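3-hydroxyacyl-thioester dehydratase Z (Mycobacterium tuberculosis, PDB 2C2I) probably interconverts (3R)-3-hydroxyacyl-CoA and trans-2-enoyl-CoA by reversible hydration, acting in lipid metabolism as a homodimeric hotdog-fold lyase. Local coordinates at residues A[56-61]-A[99-103]. Residue numbers count along the deposited sequence, not the author numbering.
Sequences FGTTIA and PVPVG
In this MaoC-like hotdog subunit, loop 99-103, leading into strand 105-119, and loop 56-61, leading into helix 63-68, meet in a single antiparallel bridge. Both are extended, at Thr58 to Ala61 and Pro99 to Val102; Gly57 and Gly103 turn at positive phi (72° and 88°). Ile60 and Pro101 form the non-hydrogen-bonded pair (CA-CA 4.3 Å), a position that asks for no NH across the bridge, so proline fits. The flanking hydrogen bonds fix the register: Val102 N to Thr59 O, 2.9 Å and virtually linear (179°), and Ala61 N to Val100 O, 2.8 Å. Thr59 (chi1 p) brings OG1 to 3.2 Å from CG2 of Val102 (chi1 t), while the hydroxyl bonds Gln28. Ile60 (chi1 p, chi2 t) extends CD1 to 3.9 Å from Pro99 CB, and Phe56 (chi1 m) places CE1 3.4 Å from Pro99 CG, obliquely. Ile60, Ala61 and Pro99 probably bind substrate, as in related hydratases; Ile60 O also bonds ND1 of His45, likely catalytic, and Ile60 packs on Ile87 of the second subunit. One water donates to Ala61 O and accepts from Val100 N, both at 2.9 Å.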
loop_
_atom_site.group_PDB
_atom_site.type_symbol
_atom_site.label_atom_id
_atom_site.label_comp_id
_atom_site.label_asym_id
_atom_site.label_seq_id
_atom_site.Cartn_x
_atom_site.Cartn_y
_atom_site.Cartn_z
ATOM N N PHE A 56 -15.641 11.504 -10.607
ATOM C CA PHE A 56 -14.612 12.394 -10.088
ATOM C C PHE A 56 -14.242 13.547 -11.023
ATOM O O PHE A 56 -13.554 14.488 -10.600
ATOM C CB PHE A 56 -13.372 11.581 -9.693
ATOM C CG PHE A 56 -13.667 10.470 -8.721
ATOM C CD1 PHE A 56 -13.904 10.750 -7.376
ATOM C CD2 PHE A 56 -13.680 9.139 -9.138
ATOM C CE1 PHE A 56 -14.182 9.719 -6.464
ATOM C CE2 PHE A 56 -13.941 8.091 -8.217
ATOM C CZ PHE A 56 -14.197 8.391 -6.890
ATOM N N GLY A 57 -14.686 13.477 -12.286
ATOM C CA GLY A 57 -14.390 14.524 -13.290
ATOM C C GLY A 57 -12.961 14.593 -13.812
ATOM O O GLY A 57 -12.650 15.354 -14.724
ATOM N N THR A 58 -12.075 13.790 -13.243
ATOM C CA THR A 58 -10.686 13.756 -13.659
ATOM C C THR A 58 -10.122 12.482 -13.054
ATOM O O THR A 58 -10.792 11.857 -12.225
ATOM C CB THR A 58 -9.894 14.988 -13.132
ATOM O OG1 THR A 58 -8.576 14.999 -13.700
ATOM C CG2 THR A 58 -9.798 14.966 -11.587
ATOM N N THR A 59 -8.919 12.112 -13.467
ATOM C CA THR A 59 -8.262 10.910 -12.945
ATOM C C THR A 59 -7.895 11.143 -11.480
ATOM O O THR A 59 -7.562 12.276 -11.095
ATOM C CB THR A 59 -7.006 10.507 -13.748
ATOM O OG1 THR A 59 -6.171 11.645 -14.006
ATOM C CG2 THR A 59 -7.402 9.849 -15.093
ATOM N N ILE A 60 -7.954 10.078 -10.678
ATOM C CA ILE A 60 -7.533 10.138 -9.266
ATOM C C ILE A 60 -6.396 9.131 -9.016
ATOM O O ILE A 60 -6.272 8.127 -9.740
ATOM C CB ILE A 60 -8.743 9.923 -8.278
ATOM C CG1 ILE A 60 -9.366 8.523 -8.400
ATOM C CG2 ILE A 60 -9.822 10.994 -8.446
ATOM C CD1 ILE A 60 -10.424 8.235 -7.356
ATOM N N ALA A 61 -5.557 9.394 -8.014
ATOM C CA ALA A 61 -4.479 8.477 -7.654
ATOM C C ALA A 61 -5.048 7.150 -7.136
ATOM O O ALA A 61 -6.148 7.090 -6.635
ATOM C CB ALA A 61 -3.578 9.106 -6.569
ATOM N N PRO A 99 -10.578 11.343 -2.295
ATOM C CA PRO A 99 -9.715 11.027 -3.435
ATOM C C PRO A 99 -8.633 12.093 -3.686
ATOM O O PRO A 99 -8.739 13.229 -3.223
ATOM C CB PRO A 99 -10.693 10.964 -4.629
ATOM C CG PRO A 99 -12.034 10.778 -4.026
ATOM C CD PRO A 99 -11.983 11.534 -2.704
ATOM N N VAL A 100 -7.580 11.702 -4.385
ATOM C CA VAL A 100 -6.514 12.612 -4.717
ATOM C C VAL A 100 -6.628 12.839 -6.222
ATOM O O VAL A 100 -6.223 11.969 -7.004
ATOM C CB VAL A 100 -5.137 12.018 -4.356
ATOM C CG1 VAL A 100 -4.000 12.973 -4.738
ATOM C CG2 VAL A 100 -5.077 11.666 -2.853
ATOM N N PRO A 101 -7.202 13.990 -6.638
ATOM C CA PRO A 101 -7.166 14.265 -8.077
ATOM C C PRO A 101 -5.731 14.309 -8.560
ATOM O O PRO A 101 -4.869 14.841 -7.867
ATOM C CB PRO A 101 -7.804 15.667 -8.173
ATOM C CG PRO A 101 -8.686 15.747 -6.976
ATOM C CD PRO A 101 -7.904 15.057 -5.897
ATOM N N VAL A 102 -5.461 13.745 -9.734
ATOM C CA VAL A 102 -4.149 13.865 -10.347
ATOM C C VAL A 102 -3.848 15.360 -10.537
ATOM O O VAL A 102 -4.762 16.128 -10.806
ATOM C CB VAL A 102 -4.073 13.105 -11.693
ATOM C CG1 VAL A 102 -2.753 13.380 -12.373
ATOM C CG2 VAL A 102 -4.220 11.600 -11.476
ATOM N N GLY A 103 -2.586 15.748 -10.366
ATOM C CA GLY A 103 -2.173 17.160 -10.387
ATOM C C GLY A 103 -2.245 17.874 -9.053
ATOM O O GLY A 103 -1.695 18.963 -8.912
HETATM O O HOH W 1 -7.564 8.855 -4.889
#